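Local coordinates for protein putative acetyl-CoA acetyltransferase (Thermus thermophilus, PDB 1ULQ) that probably acts as an acetyl-CoA C-acyltransferase of the thiolase family, using coenzyme A thioesters in lipid metabolism, at residues P2-I6 / A100-W104; D182-L186 / T229-A235; L275-A279 / V370-R374. All coordinates share one frame; numbering follows the deposited sequence.

How the contacts relate
Three contacts follow one another along the chain, and none encloses or crosses another. Contact 1 closes a long loop at the N terminus, bringing the start of strand 4-16 to the end of helix 91-104. Contact 2 closes the shorter excursion between helix 178-197 and the short helix 231-236, on the other side of the chain's centre, about 41 Å from contact 1 between centres. Contact 3 closes a loop of about 90 residues, joining the entry into strand 279-288 to helix 358-375. Contacts 1 and 3 meet through backbone pairing: I6 O lies 2.8 Å from L278 N, and I6 N 2.8 Å from A279 O. The N-terminal strand thus ties the N-terminal and C-terminal thiolase domains together.

Contact 1: residues P2-I6 / A100-W104; sequences PEAWI and ARAIW
E3, just ahead of strand 4-16, and A4, its first residue, pack against I103 and W104 in the last turn of helix 91-104. This is helix-on-sheet packing in the thiolase fold, consistent with a small residue allowing a helix end to approach a strand closely. The two segment axes come within 8.4 Å of each other. A4 is central: its CB meets A100, I103 and W104, standing 4.2 Å from A100 CB and 4.0 Å from I103 CG2. That same branch of I103 also reaches the backbone ahead of the strand, with CG2 3.5 Å from E3 O. It does so because CG2 lies anti to the backbone N while CG1 takes the place beside it (chi1 -65°).

E3 CB and CG come obliquely to W104 CD1, CB at 3.7 Å, and the carboxylate stands steeply to the ring, the planes 81° apart. No hydrogen bond joins the segments, so the contact rests on shape and apolar surface. The indole also touches V281 and I284 of strand 279-288, while R101, whose CB points away from segment 2-6, forms a salt bridge through NE with E107 of the second subunit. Within the helix, A100 O accepts from W104 N at 2.9 Å and lies above one face of the indole, toward its rim; the indole NE1 comes to 3.4 Å from A4 CB.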
ATOM      1  N   PRO C   2     -20.306  -3.836 -49.082  1.00 19.34           N
ATOM      2  CA  PRO C   2     -20.808  -3.414 -47.759  1.00 19.58           C
ATOM      3  C   PRO C   2     -21.304  -4.593 -46.909  1.00 19.45           C
ATOM      4  O   PRO C   2     -22.326  -5.216 -47.230  1.00 21.70           O
ATOM      5  CB  PRO C   2     -21.943  -2.436 -48.011  1.00 18.37           C
ATOM      6  CG  PRO C   2     -21.584  -1.903 -49.366  1.00 19.01           C
ATOM      7  CD  PRO C   2     -21.028  -3.105 -50.136  1.00 19.45           C
ATOM      8  N   GLU C   3     -20.573  -4.902 -45.837  1.00 17.79           N
ATOM      9  CA  GLU C   3     -20.952  -5.971 -44.928  1.00 13.68           C
ATOM     10  C   GLU C   3     -21.042  -5.384 -43.508  1.00 13.48           C
ATOM     11  O   GLU C   3     -22.050  -5.592 -42.838  1.00 16.30           O
ATOM     12  CB  GLU C   3     -19.944  -7.131 -45.007  1.00 10.30           C
ATOM     13  CG  GLU C   3     -20.255  -8.360 -44.120  1.00  9.55           C
ATOM     14  CD  GLU C   3     -21.111  -9.450 -44.790  1.00  7.05           C
ATOM     15  OE1 GLU C   3     -21.035  -9.602 -46.021  1.00  6.23           O
ATOM     16  OE2 GLU C   3     -21.835 -10.181 -44.082  1.00  4.62           O
ATOM     17  N   ALA C   4     -20.039  -4.622 -43.056  1.00 10.99           N
ATOM     18  CA  ALA C   4     -20.072  -4.045 -41.695  1.00  8.67           C
ATOM     19  C   ALA C   4     -20.417  -2.544 -41.661  1.00  8.87           C
ATOM     20  O   ALA C   4     -19.593  -1.706 -42.031  1.00  8.28           O
ATOM     21  CB  ALA C   4     -18.746  -4.283 -41.009  1.00  6.86           C
ATOM     22  N   TRP C   5     -21.619  -2.210 -41.183  1.00  6.42           N
ATOM     23  CA  TRP C   5     -22.094  -0.816 -41.143  1.00  5.12           C
ATOM     24  C   TRP C   5     -22.190  -0.126 -39.799  1.00  4.26           C
ATOM     25  O   TRP C   5     -22.776  -0.654 -38.855  1.00  3.68           O
ATOM     26  CB  TRP C   5     -23.484  -0.709 -41.776  1.00  5.48           C
ATOM     27  CG  TRP C   5     -23.550  -0.894 -43.261  1.00  4.79           C
ATOM     28  CD1 TRP C   5     -22.525  -1.205 -44.108  1.00  4.72           C
ATOM     29  CD2 TRP C   5     -24.719  -0.791 -44.068  1.00  4.77           C
ATOM     30  NE1 TRP C   5     -22.986  -1.302 -45.392  1.00  4.47           N
ATOM     31  CE2 TRP C   5     -24.331  -1.051 -45.399  1.00  4.49           C
ATOM     32  CE3 TRP C   5     -26.064  -0.503 -43.794  1.00  5.56           C
ATOM     33  CZ2 TRP C   5     -25.234  -1.029 -46.455  1.00  3.99           C
ATOM     34  CZ3 TRP C   5     -26.962  -0.484 -44.837  1.00  5.22           C
ATOM     35  CH2 TRP C   5     -26.542  -0.744 -46.158  1.00  6.32           C
ATOM     36  N   ILE C   6     -21.658   1.087 -39.743  1.00  4.56           N
ATOM     37  CA  ILE C   6     -21.703   1.893 -38.530  1.00  7.21           C
ATOM     38  C   ILE C   6     -23.029   2.625 -38.550  1.00  7.74           C
ATOM     39  O   ILE C   6     -23.216   3.533 -39.347  1.00  7.96           O
ATOM     40  CB  ILE C   6     -20.570   2.930 -38.511  1.00  7.30           C
ATOM     41  CG1 ILE C   6     -19.215   2.213 -38.459  1.00  8.98           C
ATOM     42  CG2 ILE C   6     -20.738   3.856 -37.326  1.00  6.96           C
ATOM     43  CD1 ILE C   6     -18.026   3.139 -38.320  1.00  8.78           C
ATOM     44  N   ALA C 100     -16.091  -5.211 -36.460  1.00  9.96           N
ATOM     45  CA  ALA C 100     -16.225  -5.312 -37.894  1.00  9.48           C
ATOM     46  C   ALA C 100     -15.807  -6.698 -38.390  1.00  9.37           C
ATOM     47  O   ALA C 100     -16.548  -7.345 -39.115  1.00  9.87           O
ATOM     48  CB  ALA C 100     -15.387  -4.228 -38.569  1.00  8.57           C
ATOM     49  N   ARG C 101     -14.629  -7.159 -37.986  1.00  9.41           N
ATOM     50  CA  ARG C 101     -14.129  -8.444 -38.453  1.00  9.03           C
ATOM     51  C   ARG C 101     -15.060  -9.602 -38.150  1.00 10.13           C
ATOM     52  O   ARG C 101     -15.085 -10.588 -38.894  1.00 11.00           O
ATOM     53  CB  ARG C 101     -12.734  -8.722 -37.878  1.00  8.64           C
ATOM     54  CG  ARG C 101     -11.744  -7.608 -38.138  1.00  8.39           C
ATOM     55  CD  ARG C 101     -10.371  -8.104 -38.553  1.00 10.18           C
ATOM     56  NE  ARG C 101      -9.408  -7.001 -38.535  1.00 13.57           N
ATOM     57  CZ  ARG C 101      -8.761  -6.594 -37.445  1.00 13.89           C
ATOM     58  NH1 ARG C 101      -8.961  -7.213 -36.288  1.00 14.42           N
ATOM     59  NH2 ARG C 101      -7.938  -5.551 -37.499  1.00 12.02           N
ATOM     60  N   ALA C 102     -15.816  -9.492 -37.063  1.00  9.65           N
ATOM     61  CA  ALA C 102     -16.760 -10.544 -36.685  1.00  9.95           C
ATOM     62  C   ALA C 102     -17.958 -10.529 -37.647  1.00 10.11           C
ATOM     63  O   ALA C 102     -18.454 -11.577 -38.070  1.00  9.96           O
ATOM     64  CB  ALA C 102     -17.235 -10.330 -35.249  1.00 10.21           C
ATOM     65  N   ILE C 103     -18.419  -9.329 -37.979  1.00 10.01           N
ATOM     66  CA  ILE C 103     -19.537  -9.158 -38.884  1.00  8.75           C
ATOM     67  C   ILE C 103     -19.139  -9.679 -40.260  1.00  8.96           C
ATOM     68  O   ILE C 103     -19.941 -10.313 -40.933  1.00 10.82           O
ATOM     69  CB  ILE C 103     -19.945  -7.676 -38.946  1.00  8.21           C
ATOM     70  CG1 ILE C 103     -20.474  -7.244 -37.574  1.00  7.79           C
ATOM     71  CG2 ILE C 103     -20.986  -7.455 -40.011  1.00  9.04           C
ATOM     72  CD1 ILE C 103     -20.874  -5.790 -37.494  1.00  8.47           C
ATOM     73  N   TRP C 104     -17.897  -9.437 -40.668  1.00  9.26           N
ATOM     74  CA  TRP C 104     -17.418  -9.921 -41.963  1.00 10.19           C
ATOM     75  C   TRP C 104     -17.330 -11.451 -41.972  1.00 10.48           C
ATOM     76  O   TRP C 104     -17.524 -12.086 -43.010  1.00 10.71           O
ATOM     77  CB  TRP C 104     -16.027  -9.367 -42.300  1.00 11.55           C
ATOM     78  CG  TRP C 104     -15.940  -7.883 -42.536  1.00 13.09           C
ATOM     79  CD1 TRP C 104     -16.953  -7.042 -42.898  1.00 14.08           C
ATOM     80  CD2 TRP C 104     -14.758  -7.075 -42.456  1.00 13.70           C
ATOM     81  NE1 TRP C 104     -16.476  -5.758 -43.049  1.00 14.01           N
ATOM     82  CE2 TRP C 104     -15.131  -5.750 -42.785  1.00 13.54           C
ATOM     83  CE3 TRP C 104     -13.414  -7.342 -42.140  1.00 14.21           C
ATOM     84  CZ2 TRP C 104     -14.212  -4.696 -42.808  1.00 13.58           C
ATOM     85  CZ3 TRP C 104     -12.496  -6.292 -42.161  1.00 13.85           C
ATOM     86  CH2 TRP C 104     -12.902  -4.986 -42.493  1.00 15.01           C
TER

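Contact 2: residues D182-L186 / T229-A235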
ATOM      1  N   ASP C 182       3.515  24.632 -30.462  1.00 17.72           N
ATOM      2  CA  ASP C 182       2.505  25.409 -29.755  1.00 17.76           C
ATOM      3  C   ASP C 182       1.447  25.960 -30.717  1.00 18.35           C
ATOM      4  O   ASP C 182       0.279  26.084 -30.363  1.00 18.01           O
ATOM      5  CB  ASP C 182       3.155  26.564 -28.993  1.00 19.16           C
ATOM      6  CG  ASP C 182       4.173  26.098 -27.962  1.00 19.94           C
ATOM      7  OD1 ASP C 182       3.881  25.130 -27.225  1.00 19.59           O
ATOM      8  OD2 ASP C 182       5.258  26.721 -27.880  1.00 19.29           O
ATOM      9  N   ARG C 183       1.861  26.302 -31.932  1.00 19.32           N
ATOM     10  CA  ARG C 183       0.941  26.833 -32.926  1.00 20.07           C
ATOM     11  C   ARG C 183      -0.080  25.735 -33.219  1.00 19.85           C
ATOM     12  O   ARG C 183      -1.285  25.984 -33.286  1.00 20.33           O
ATOM     13  CB  ARG C 183       1.715  27.202 -34.195  1.00 22.39           C
ATOM     14  CG  ARG C 183       1.022  28.160 -35.142  1.00 25.45           C
ATOM     15  CD  ARG C 183       1.856  28.324 -36.404  1.00 28.89           C
ATOM     16  NE  ARG C 183       3.234  28.729 -36.106  1.00 31.63           N
ATOM     17  CZ  ARG C 183       4.321  28.091 -36.547  1.00 33.80           C
ATOM     18  NH1 ARG C 183       4.191  27.009 -37.309  1.00 33.34           N
ATOM     19  NH2 ARG C 183       5.542  28.531 -36.232  1.00 34.09           N
ATOM     20  N   PHE C 184       0.406  24.509 -33.381  1.00 19.56           N
ATOM     21  CA  PHE C 184      -0.473  23.381 -33.656  1.00 18.77           C
ATOM     22  C   PHE C 184      -1.463  23.190 -32.526  1.00 18.67           C
ATOM     23  O   PHE C 184      -2.634  22.913 -32.770  1.00 20.53           O
ATOM     24  CB  PHE C 184       0.330  22.099 -33.849  1.00 17.94           C
ATOM     25  CG  PHE C 184      -0.523  20.875 -33.975  1.00 17.81           C
ATOM     26  CD1 PHE C 184      -1.071  20.275 -32.849  1.00 17.31           C
ATOM     27  CD2 PHE C 184      -0.793  20.329 -35.225  1.00 18.90           C
ATOM     28  CE1 PHE C 184      -1.876  19.147 -32.960  1.00 18.06           C
ATOM     29  CE2 PHE C 184      -1.599  19.199 -35.349  1.00 18.81           C
ATOM     30  CZ  PHE C 184      -2.142  18.606 -34.210  1.00 17.97           C
ATOM     31  N   ALA C 185      -0.985  23.331 -31.293  1.00 17.71           N
ATOM     32  CA  ALA C 185      -1.825  23.177 -30.110  1.00 16.74           C
ATOM     33  C   ALA C 185      -2.890  24.271 -30.028  1.00 15.90           C
ATOM     34  O   ALA C 185      -4.043  23.994 -29.707  1.00 16.37           O
ATOM     35  CB  ALA C 185      -0.965  23.191 -28.847  1.00 17.52           C
ATOM     36  N   LEU C 186      -2.508  25.511 -30.315  1.00 14.47           N
ATOM     37  CA  LEU C 186      -3.460  26.611 -30.268  1.00 12.04           C
ATOM     38  C   LEU C 186      -4.626  26.335 -31.205  1.00 11.50           C
ATOM     39  O   LEU C 186      -5.767  26.679 -30.882  1.00 11.08           O
ATOM     40  CB  LEU C 186      -2.786  27.932 -30.660  1.00 11.49           C
ATOM     41  CG  LEU C 186      -3.673  29.183 -30.698  1.00  9.13           C
ATOM     42  CD1 LEU C 186      -4.278  29.446 -29.330  1.00  8.04           C
ATOM     43  CD2 LEU C 186      -2.845  30.371 -31.160  1.00  7.78           C
ATOM     44  N   THR C 229      -6.957  30.164 -24.487  1.00 20.60           N
ATOM     45  CA  THR C 229      -5.658  29.643 -24.905  1.00 19.08           C
ATOM     46  C   THR C 229      -4.995  30.653 -25.831  1.00 19.28           C
ATOM     47  O   THR C 229      -5.575  31.056 -26.841  1.00 20.02           O
ATOM     48  CB  THR C 229      -5.788  28.316 -25.665  1.00 18.39           C
ATOM     49  OG1 THR C 229      -6.363  27.319 -24.815  1.00 17.07           O
ATOM     50  CG2 THR C 229      -4.432  27.845 -26.118  1.00 17.65           C
ATOM     51  N   SER C 230      -3.776  31.053 -25.488  1.00 18.43           N
ATOM     52  CA  SER C 230      -3.049  32.036 -26.282  1.00 17.61           C
ATOM     53  C   SER C 230      -1.684  31.524 -26.677  1.00 17.19           C
ATOM     54  O   SER C 230      -1.095  30.700 -25.988  1.00 16.10           O
ATOM     55  CB  SER C 230      -2.835  33.307 -25.486  1.00 16.57           C
ATOM     56  OG  SER C 230      -1.782  33.095 -24.570  1.00 14.63           O
ATOM     57  N   LEU C 231      -1.172  32.053 -27.781  1.00 17.80           N
ATOM     58  CA  LEU C 231       0.130  31.660 -28.278  1.00 16.73           C
ATOM     59  C   LEU C 231       1.206  32.152 -27.306  1.00 16.62           C
ATOM     60  O   LEU C 231       2.300  31.595 -27.246  1.00 16.88           O
ATOM     61  CB  LEU C 231       0.339  32.246 -29.679  1.00 15.45           C
ATOM     62  CG  LEU C 231       1.454  31.637 -30.518  1.00 13.72           C
ATOM     63  CD1 LEU C 231       1.316  30.130 -30.533  1.00 14.66           C
ATOM     64  CD2 LEU C 231       1.375  32.184 -31.917  1.00 12.22           C
ATOM     65  N   GLU C 232       0.881  33.192 -26.539  1.00 15.91           N
ATOM     66  CA  GLU C 232       1.803  33.766 -25.554  1.00 15.86           C
ATOM     67  C   GLU C 232       1.942  32.832 -24.362  1.00 16.48           C
ATOM     68  O   GLU C 232       3.045  32.469 -23.956  1.00 17.86           O
ATOM     69  CB  GLU C 232       1.285  35.130 -25.057  1.00 14.88           C
ATOM     70  CG  GLU C 232       2.125  35.806 -23.938  1.00 13.12           C
ATOM     71  CD  GLU C 232       1.471  37.058 -23.306  1.00 11.46           C
ATOM     72  OE1 GLU C 232       0.765  37.819 -24.007  1.00  8.24           O
ATOM     73  OE2 GLU C 232       1.689  37.287 -22.097  1.00 10.29           O
ATOM     74  N   LYS C 233       0.809  32.458 -23.789  1.00 17.11           N
ATOM     75  CA  LYS C 233       0.812  31.569 -22.640  1.00 17.63           C
ATOM     76  C   LYS C 233       1.523  30.263 -22.954  1.00 18.32           C
ATOM     77  O   LYS C 233       2.366  29.795 -22.191  1.00 18.04           O
ATOM     78  CB  LYS C 233      -0.611  31.243 -22.206  1.00 17.59           C
ATOM     79  CG  LYS C 233      -1.345  32.346 -21.501  1.00 20.51           C
ATOM     80  CD  LYS C 233      -2.760  31.893 -21.161  1.00 21.75           C
ATOM     81  CE  LYS C 233      -3.564  33.004 -20.516  1.00 23.76           C
ATOM     82  NZ  LYS C 233      -4.908  32.521 -20.109  1.00 25.07           N
ATOM     83  N   LEU C 234       1.162  29.675 -24.088  1.00 18.56           N
ATOM     84  CA  LEU C 234       1.725  28.404 -24.523  1.00 17.67           C
ATOM     85  C   LEU C 234       3.251  28.422 -24.576  1.00 17.92           C
ATOM     86  O   LEU C 234       3.914  27.429 -24.249  1.00 17.02           O
ATOM     87  CB  LEU C 234       1.153  28.055 -25.897  1.00 15.85           C
ATOM     88  CG  LEU C 234       0.472  26.700 -26.074  1.00 15.22           C
ATOM     89  CD1 LEU C 234       0.158  26.074 -24.733  1.00 13.62           C
ATOM     90  CD2 LEU C 234      -0.788  26.896 -26.908  1.00 13.27           C
ATOM     91  N   ALA C 235       3.795  29.566 -24.981  1.00 17.62           N
ATOM     92  CA  ALA C 235       5.232  29.747 -25.116  1.00 16.29           C
ATOM     93  C   ALA C 235       5.919  29.955 -23.788  1.00 15.94           C
ATOM     94  O   ALA C 235       7.129  29.791 -23.675  1.00 16.72           O
ATOM     95  CB  ALA C 235       5.518  30.926 -26.028  1.00 15.20           C
TER
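With chi1 at 178°, L186 swings CG to the side opposite its own backbone N, and chi2 near 60° then spreads the two methyls over the start of helix 231-236. CD1 reaches T229, 3.6 Å from CG2, and CD2 comes to 4.0 Å from L231 CB. One leucine thus spans the junction between a loop and the helix that follows it. L231, whose side chain crosses that of L186 at about a right angle, reaches back with CD1 to R183 CA at 4.1 Å.

The two helices run obliquely, 131° between directions, and L234 is the second large side chain between them. Its CB faces D182 CB at 4.0 Å, the two side chains running past each other in opposite senses, and its CD2 covers D182 O at 3.7 Å and A185 CB. The carboxylate of D182 is satisfied outside the pair, by a salt bridge to R178 and a hydrogen bond from N251. R178 also donates to L234 O, so one guanidinium serves both helices. S230 is the N-cap of the short helix, its OG accepting from K233 N at 2.8 Å.

Away from this interface, F184 packs on helices 326-336 and 351-354, so helix 178-197 lies between helix 231-236 on one flank and those two helices on the other.

Contact 3: residues L275-A279 / V370-R374; sequences LRPLA and VHEMR
R276 and R374 lay their guanidinium groups flat on each other, 3.9 Å between centres and only 10° from parallel. NH1 of R276 sits over the middle of the R374 group. Such an offset (parallel-displaced) stack of like charges is a familiar exception to simple electrostatics; here R276 is exposed, so solvent probably screens much of the repulsion. The two chains reach the stack differently: R276 is extended from CG to NE, whereas R374 bends at chi3 (-79°), which brings its planar end against R276 and P277.

R374 also fixes its position with a hydrogen bond. NH2 donates to P277 O at 3.1 Å, a rather bent bond (136° at the hydrogen), with the nitrogen standing above the carbonyl plane instead of within it. The opposite face of the guanidinium is covered by L278, whose side chain crosses that of R374 at about a right angle. L278 also packs on V370 CG1; the closest distances from L278 to both R374 and V370 are doubtful in the model. Its CD2 sits over one face of the H371 imidazole, 4.2 Å from NE2. That nitrogen has its polar partner in A9 O. A279 completes the apolar patch, its CB 3.8 Å from V370 CG1.

L278 and A279 together face I6 in a classic beta bulge, where the loop after helix 267-273 becomes strand 279-288. The neighbouring M373 and A279 both pack on V397 of strand 391-399, and M373 also on L318 of strand 318-321. Helix 358-375 therefore covers the sheet across several strands, while its R374 reaches the loop that leads into strand 279-288.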
ATOM      1  N   LEU C 275     -32.369   0.665 -40.667  1.00 12.88           N
ATOM      2  CA  LEU C 275     -31.365   1.451 -39.957  1.00 11.06           C
ATOM      3  C   LEU C 275     -30.537   2.217 -40.967  1.00 11.64           C
ATOM      4  O   LEU C 275     -29.936   1.632 -41.864  1.00 11.53           O
ATOM      5  CB  LEU C 275     -30.465   0.542 -39.129  1.00  8.35           C
ATOM      6  CG  LEU C 275     -31.267  -0.239 -38.104  1.00  6.39           C
ATOM      7  CD1 LEU C 275     -30.325  -0.989 -37.200  1.00  7.86           C
ATOM      8  CD2 LEU C 275     -32.140   0.713 -37.314  1.00  4.91           C
ATOM      9  N   ARG C 276     -30.517   3.531 -40.818  1.00 14.07           N
ATOM     10  CA  ARG C 276     -29.775   4.381 -41.733  1.00 17.48           C
ATOM     11  C   ARG C 276     -28.277   4.379 -41.402  1.00 16.98           C
ATOM     12  O   ARG C 276     -27.867   4.739 -40.293  1.00 16.35           O
ATOM     13  CB  ARG C 276     -30.336   5.799 -41.671  1.00 21.75           C
ATOM     14  CG  ARG C 276     -29.722   6.747 -42.671  1.00 29.98           C
ATOM     15  CD  ARG C 276     -29.963   8.206 -42.272  1.00 37.31           C
ATOM     16  NE  ARG C 276     -29.409   9.147 -43.253  1.00 42.87           N
ATOM     17  CZ  ARG C 276     -29.202  10.444 -43.025  1.00 44.28           C
ATOM     18  NH1 ARG C 276     -29.500  10.968 -41.840  1.00 44.32           N
ATOM     19  NH2 ARG C 276     -28.698  11.219 -43.984  1.00 45.35           N
ATOM     20  N   PRO C 277     -27.440   3.978 -42.370  1.00 16.11           N
ATOM     21  CA  PRO C 277     -25.980   3.905 -42.238  1.00 15.46           C
ATOM     22  C   PRO C 277     -25.334   5.272 -42.045  1.00 15.37           C
ATOM     23  O   PRO C 277     -25.744   6.262 -42.648  1.00 17.31           O
ATOM     24  CB  PRO C 277     -25.536   3.273 -43.553  1.00 15.00           C
ATOM     25  CG  PRO C 277     -26.777   2.621 -44.083  1.00 16.60           C
ATOM     26  CD  PRO C 277     -27.852   3.586 -43.724  1.00 16.10           C
ATOM     27  N   LEU C 278     -24.314   5.320 -41.206  1.00 13.96           N
ATOM     28  CA  LEU C 278     -23.612   6.561 -40.949  1.00 11.48           C
ATOM     29  C   LEU C 278     -22.356   6.451 -41.784  1.00 10.75           C
ATOM     30  O   LEU C 278     -21.873   7.424 -42.359  1.00 10.02           O
ATOM     31  CB  LEU C 278     -23.284   6.657 -39.464  1.00 11.53           C
ATOM     32  CG  LEU C 278     -23.009   8.026 -38.844  1.00 13.18           C
ATOM     33  CD1 LEU C 278     -23.961   9.059 -39.355  1.00 11.95           C
ATOM     34  CD2 LEU C 278     -23.130   7.912 -37.339  1.00 13.94           C
ATOM     35  N   ALA C 279     -21.857   5.225 -41.874  1.00 10.83           N
ATOM     36  CA  ALA C 279     -20.665   4.927 -42.645  1.00  9.31           C
ATOM     37  C   ALA C 279     -20.485   3.419 -42.708  1.00  9.12           C
ATOM     38  O   ALA C 279     -21.176   2.659 -42.018  1.00  8.00           O
ATOM     39  CB  ALA C 279     -19.455   5.572 -42.002  1.00  9.74           C
ATOM     40  N   VAL C 370     -17.061  10.025 -38.067  1.00 14.87           N
ATOM     41  CA  VAL C 370     -18.301   9.571 -38.696  1.00 15.89           C
ATOM     42  C   VAL C 370     -19.368  10.653 -38.739  1.00 16.33           C
ATOM     43  O   VAL C 370     -19.942  10.910 -39.794  1.00 17.26           O
ATOM     44  CB  VAL C 370     -18.876   8.352 -37.969  1.00 16.51           C
ATOM     45  CG1 VAL C 370     -19.896   7.683 -38.843  1.00 19.14           C
ATOM     46  CG2 VAL C 370     -17.780   7.367 -37.649  1.00 17.71           C
ATOM     47  N   HIS C 371     -19.635  11.276 -37.594  1.00 16.41           N
ATOM     48  CA  HIS C 371     -20.618  12.351 -37.515  1.00 15.93           C
ATOM     49  C   HIS C 371     -20.277  13.550 -38.402  1.00 17.00           C
ATOM     50  O   HIS C 371     -21.168  14.118 -39.034  1.00 17.43           O
ATOM     51  CB  HIS C 371     -20.759  12.815 -36.078  1.00 14.16           C
ATOM     52  CG  HIS C 371     -21.695  11.977 -35.281  1.00 13.05           C
ATOM     53  ND1 HIS C 371     -23.051  12.213 -35.247  1.00 12.98           N
ATOM     54  CD2 HIS C 371     -21.482  10.878 -34.524  1.00 12.84           C
ATOM     55  CE1 HIS C 371     -23.634  11.293 -34.500  1.00 12.49           C
ATOM     56  NE2 HIS C 371     -22.704  10.471 -34.051  1.00 13.52           N
ATOM     57  N   GLU C 372     -19.001  13.939 -38.446  1.00 17.12           N
ATOM     58  CA  GLU C 372     -18.603  15.070 -39.274  1.00 16.29           C
ATOM     59  C   GLU C 372     -18.654  14.660 -40.740  1.00 17.33           C
ATOM     60  O   GLU C 372     -18.990  15.482 -41.597  1.00 18.05           O
ATOM     61  CB  GLU C 372     -17.197  15.559 -38.922  1.00 15.37           C
ATOM     62  CG  GLU C 372     -16.840  16.895 -39.572  1.00 13.75           C
ATOM     63  CD  GLU C 372     -17.616  18.077 -38.982  1.00 15.17           C
ATOM     64  OE1 GLU C 372     -18.620  17.842 -38.268  1.00 13.88           O
ATOM     65  OE2 GLU C 372     -17.223  19.244 -39.236  1.00 14.15           O
ATOM     66  N   MET C 373     -18.326  13.395 -41.026  1.00 16.85           N
ATOM     67  CA  MET C 373     -18.360  12.875 -42.400  1.00 16.00           C
ATOM     68  C   MET C 373     -19.767  13.016 -42.966  1.00 16.57           C
ATOM     69  O   MET C 373     -19.951  13.399 -44.122  1.00 16.48           O
ATOM     70  CB  MET C 373     -17.954  11.400 -42.442  1.00 13.72           C
ATOM     71  CG  MET C 373     -16.470  11.157 -42.608  1.00 11.70           C
ATOM     72  SD  MET C 373     -16.049   9.399 -42.559  1.00 12.46           S
ATOM     73  CE  MET C 373     -16.767   8.823 -44.055  1.00 10.16           C
ATOM     74  N   ARG C 374     -20.760  12.709 -42.138  1.00 17.36           N
ATOM     75  CA  ARG C 374     -22.153  12.809 -42.553  1.00 18.90           C
ATOM     76  C   ARG C 374     -22.618  14.230 -42.797  1.00 18.36           C
ATOM     77  O   ARG C 374     -23.284  14.495 -43.792  1.00 18.04           O
ATOM     78  CB  ARG C 374     -23.085  12.174 -41.518  1.00 20.74           C
ATOM     79  CG  ARG C 374     -24.531  12.646 -41.636  1.00 23.29           C
ATOM     80  CD  ARG C 374     -25.429  11.973 -40.622  1.00 26.37           C
ATOM     81  NE  ARG C 374     -25.790  10.620 -41.037  1.00 31.05           N
ATOM     82  CZ  ARG C 374     -26.484   9.767 -40.284  1.00 33.59           C
ATOM     83  NH1 ARG C 374     -26.887  10.138 -39.071  1.00 34.14           N
ATOM     84  NH2 ARG C 374     -26.767   8.543 -40.738  1.00 33.65           N
TER